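PDB 5WE0: protection of telomeres protein poz1 from Schizosaccharomyces pombe, which binds telomeric DNA and negatively regulates telomerase and telomere length. Local coordinates for residues F18-M26 / A59-S68. Numbering follows the deposited sequence.
Sequences FIKENHYDM and AFIEYCFNLS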
loop_
_atom_site.group_PDB
_atom_site.type_symbol
_atom_site.label_atom_id
_atom_site.label_comp_id
_atom_site.label_asym_id
_atom_site.label_seq_id
_atom_site.Cartn_x
_atom_site.Cartn_y
_atom_site.Cartn_z
ATOM N N PHE A 18 4.663 13.083 8.441
ATOM C CA PHE A 18 4.210 11.761 8.007
ATOM C C PHE A 18 4.520 10.651 9.005
ATOM O O PHE A 18 3.692 9.756 9.200
ATOM C CB PHE A 18 4.829 11.404 6.646
ATOM C CG PHE A 18 4.086 11.987 5.480
ATOM C CD1 PHE A 18 2.940 12.757 5.691
ATOM C CD2 PHE A 18 4.512 11.750 4.172
ATOM C CE1 PHE A 18 2.234 13.303 4.615
ATOM C CE2 PHE A 18 3.805 12.284 3.084
ATOM C CZ PHE A 18 2.665 13.061 3.307
ATOM N N ILE A 19 5.685 10.690 9.643
ATOM C CA ILE A 19 6.118 9.580 10.484
ATOM C C ILE A 19 5.327 9.597 11.786
ATOM O O ILE A 19 5.294 10.601 12.503
ATOM C CB ILE A 19 7.634 9.635 10.722
ATOM C CG1 ILE A 19 8.350 9.433 9.385
ATOM C CG2 ILE A 19 8.055 8.561 11.698
ATOM C CD1 ILE A 19 9.847 9.313 9.473
ATOM N N LYS A 20 4.659 8.486 12.076
ATOM C CA LYS A 20 3.803 8.336 13.238
ATOM C C LYS A 20 4.188 7.093 14.025
ATOM O O LYS A 20 4.727 6.124 13.473
ATOM C CB LYS A 20 2.339 8.225 12.814
ATOM C CG LYS A 20 1.765 9.436 12.088
ATOM C CD LYS A 20 1.594 10.610 13.050
ATOM C CE LYS A 20 0.823 11.752 12.376
ATOM N NZ LYS A 20 0.642 12.949 13.259
ATOM N N GLU A 21 3.936 7.148 15.336
ATOM C CA GLU A 21 3.985 5.940 16.157
ATOM C C GLU A 21 2.947 4.931 15.681
ATOM O O GLU A 21 3.236 3.734 15.519
ATOM C CB GLU A 21 3.749 6.295 17.628
ATOM C CG GLU A 21 3.625 5.066 18.525
ATOM C CD GLU A 21 3.491 5.401 20.003
ATOM O OE1 GLU A 21 2.874 6.439 20.333
ATOM O OE2 GLU A 21 3.989 4.610 20.833
ATOM N N ASN A 22 1.718 5.400 15.482
ATOM C CA ASN A 22 0.678 4.606 14.852
ATOM C C ASN A 22 0.586 5.003 13.384
ATOM O O ASN A 22 1.619 5.233 12.746
ATOM C CB ASN A 22 -0.655 4.769 15.586
ATOM C CG ASN A 22 -0.546 4.438 17.060
ATOM O OD1 ASN A 22 -0.172 3.321 17.435
ATOM N ND2 ASN A 22 -0.825 5.423 17.910
ATOM N N HIS A 23 -0.616 5.077 12.826
ATOM C CA HIS A 23 -0.764 5.270 11.388
ATOM C C HIS A 23 -1.078 6.721 11.048
ATOM O O HIS A 23 -1.855 7.387 11.743
ATOM C CB HIS A 23 -1.853 4.353 10.833
ATOM C CG HIS A 23 -1.571 2.901 11.025
ATOM N ND1 HIS A 23 -0.392 2.311 10.614
ATOM C CD2 HIS A 23 -2.306 1.917 11.598
ATOM C CE1 HIS A 23 -0.423 1.023 10.907
ATOM N NE2 HIS A 23 -1.574 0.755 11.503
ATOM N N TYR A 24 -0.486 7.194 9.959
ATOM C CA TYR A 24 -0.751 8.539 9.486
ATOM C C TYR A 24 -2.189 8.674 8.974
ATOM O O TYR A 24 -2.792 7.729 8.449
ATOM C CB TYR A 24 0.243 8.914 8.387
ATOM C CG TYR A 24 -0.111 10.209 7.705
ATOM C CD1 TYR A 24 0.231 11.437 8.267
ATOM C CD2 TYR A 24 -0.847 10.208 6.528
ATOM C CE1 TYR A 24 -0.130 12.637 7.646
ATOM C CE2 TYR A 24 -1.206 11.389 5.908
ATOM C CZ TYR A 24 -0.841 12.598 6.464
ATOM O OH TYR A 24 -1.222 13.755 5.825
ATOM N N ASP A 25 -2.747 9.867 9.156
ATOM C CA ASP A 25 -3.994 10.247 8.502
ATOM C C ASP A 25 -3.939 11.747 8.241
ATOM O O ASP A 25 -3.364 12.496 9.033
ATOM C CB ASP A 25 -5.230 9.883 9.340
ATOM C CG ASP A 25 -6.561 10.241 8.636
ATOM O OD1 ASP A 25 -6.654 10.204 7.377
ATOM O OD2 ASP A 25 -7.526 10.573 9.363
ATOM N N MET A 26 -4.530 12.190 7.134
ATOM C CA MET A 26 -4.453 13.608 6.821
ATOM C C MET A 26 -5.418 14.375 7.709
ATOM O O MET A 26 -6.600 14.043 7.784
ATOM C CB MET A 26 -4.755 13.904 5.357
ATOM C CG MET A 26 -4.560 15.401 5.087
ATOM S SD MET A 26 -3.294 15.746 3.831
ATOM C CE MET A 26 -4.234 15.406 2.353
ATOM N N ALA A 59 3.476 6.084 4.480
ATOM C CA ALA A 59 2.412 7.052 4.705
ATOM C C ALA A 59 1.340 6.937 3.630
ATOM O O ALA A 59 0.142 6.981 3.932
ATOM C CB ALA A 59 2.993 8.469 4.737
ATOM N N PHE A 60 1.753 6.727 2.378
ATOM C CA PHE A 60 0.775 6.529 1.315
ATOM C C PHE A 60 -0.111 5.333 1.614
ATOM O O PHE A 60 -1.336 5.416 1.514
ATOM C CB PHE A 60 1.445 6.328 -0.041
ATOM C CG PHE A 60 0.455 5.958 -1.096
ATOM C CD1 PHE A 60 -0.369 6.927 -1.655
ATOM C CD2 PHE A 60 0.258 4.625 -1.451
ATOM C CE1 PHE A 60 -1.322 6.576 -2.593
ATOM C CE2 PHE A 60 -0.697 4.276 -2.378
ATOM C CZ PHE A 60 -1.489 5.247 -2.947
ATOM N N ILE A 61 0.496 4.213 2.001
ATOM C CA ILE A 61 -0.274 3.004 2.291
ATOM C C ILE A 61 -1.226 3.240 3.460
ATOM O O ILE A 61 -2.393 2.832 3.420
ATOM C CB ILE A 61 0.683 1.820 2.571
ATOM C CG1 ILE A 61 1.434 1.442 1.298
ATOM C CG2 ILE A 61 -0.077 0.638 3.173
ATOM C CD1 ILE A 61 0.506 1.086 0.113
ATOM N N GLU A 62 -0.738 3.886 4.529
ATOM C CA GLU A 62 -1.607 4.190 5.662
ATOM C C GLU A 62 -2.767 5.101 5.244
ATOM O O GLU A 62 -3.897 4.935 5.714
ATOM C CB GLU A 62 -0.784 4.838 6.775
ATOM C CG GLU A 62 0.288 3.898 7.367
ATOM C CD GLU A 62 1.165 4.593 8.388
ATOM O OE1 GLU A 62 1.396 5.822 8.233
ATOM O OE2 GLU A 62 1.632 3.910 9.344
ATOM N N TYR A 63 -2.500 6.086 4.381
ATOM C CA TYR A 63 -3.542 7.018 3.954
ATOM C C TYR A 63 -4.506 6.341 2.984
ATOM O O TYR A 63 -5.721 6.337 3.199
ATOM C CB TYR A 63 -2.887 8.249 3.310
ATOM C CG TYR A 63 -3.843 9.366 2.880
ATOM C CD1 TYR A 63 -4.830 9.842 3.740
ATOM C CD2 TYR A 63 -3.740 9.953 1.618
ATOM C CE1 TYR A 63 -5.698 10.862 3.342
ATOM C CE2 TYR A 63 -4.596 10.971 1.223
ATOM C CZ TYR A 63 -5.565 11.418 2.089
ATOM O OH TYR A 63 -6.405 12.420 1.705
ATOM N N CYS A 64 -3.957 5.672 1.966
ATOM C CA CYS A 64 -4.759 5.010 0.938
ATOM C C CYS A 64 -5.765 4.020 1.527
ATOM O O CYS A 64 -6.928 3.972 1.105
ATOM C CB CYS A 64 -3.821 4.300 -0.030
ATOM S SG CYS A 64 -4.653 3.408 -1.326
ATOM N N PHE A 65 -5.328 3.179 2.460
ATOM C CA PHE A 65 -6.206 2.170 3.035
ATOM C C PHE A 65 -6.777 2.607 4.372
ATOM O O PHE A 65 -7.439 1.807 5.043
ATOM C CB PHE A 65 -5.476 0.820 3.161
ATOM C CG PHE A 65 -5.120 0.234 1.831
ATOM C CD1 PHE A 65 -6.097 -0.336 1.033
ATOM C CD2 PHE A 65 -3.828 0.316 1.348
ATOM C CE1 PHE A 65 -5.788 -0.833 -0.217
ATOM C CE2 PHE A 65 -3.508 -0.196 0.106
ATOM C CZ PHE A 65 -4.493 -0.763 -0.682
ATOM N N ASN A 66 -6.549 3.865 4.764
ATOM C CA ASN A 66 -7.199 4.443 5.936
ATOM C C ASN A 66 -6.908 3.603 7.184
ATOM O O ASN A 66 -7.797 3.290 7.981
ATOM C CB ASN A 66 -8.706 4.582 5.669
ATOM C CG ASN A 66 -9.336 5.811 6.353
ATOM O OD1 ASN A 66 -8.643 6.648 6.927
ATOM N ND2 ASN A 66 -10.655 5.922 6.262
ATOM N N LEU A 67 -5.633 3.217 7.339
ATOM C CA LEU A 67 -5.247 2.300 8.413
ATOM C C LEU A 67 -5.474 2.884 9.807
ATOM O O LEU A 67 -5.486 2.124 10.782
ATOM C CB LEU A 67 -3.781 1.858 8.255
ATOM C CG LEU A 67 -3.524 1.034 6.988
ATOM C CD1 LEU A 67 -2.088 0.470 6.963
ATOM C CD2 LEU A 67 -4.556 -0.080 6.875
ATOM N N SER A 68 -5.631 4.212 9.924
ATOM C CA SER A 68 -5.942 4.839 11.211
ATOM C C SER A 68 -7.278 4.395 11.790
ATOM O O SER A 68 -7.477 4.541 13.003
ATOM C CB SER A 68 -5.987 6.357 11.075
ATOM O OG SER A 68 -4.679 6.861 11.113
HETATM O O HOH W 1 3.693 6.589 9.198
HETATM O O HOH W 2 -4.858 6.365 8.099
#
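Both carboxylate oxygens of Glu-62 are gripped by the loop 18-26. OE2 accepts a nearly straight bond of 2.9 Å from ND1 of His-23 and also pairs with Lys-224 of helix 209-230, while OE1 takes the backbone N of Tyr-24, likewise at 2.9 Å, and a water that reaches on to Phe-18 O. The extended chain beyond CG (chi2 175°) carries the carboxylate out from the helix. OE2 lies in the imidazole plane, yet ring and carboxylate stand 79° apart, and both nitrogens approach from above the carboxylate plane. The neighbouring lysine probably favours an ionised glutamate. Histidine suits its place by using both nitrogens, NE2 bonding to Ser-217, and by offering a face to Leu-67, whose CB makes a CH-pi contact 3.8 Å from the ring centroid. That leucine is part of the Schellman motif that ends helix 54-64: Asn-66, at positive phi, is the C-prime residue, and Leu-67 N bonds back to Glu-62 O. A second water donates to Tyr-24 O and Glu-62 O and accepts from Ser-68 N, joining loop to helix end. Farther along, Met-26 CB packs against Tyr-63 CE1 at 3.8 Å, and small Ala-59 lets Phe-18 CD2 come within 3.7 Å of its CB.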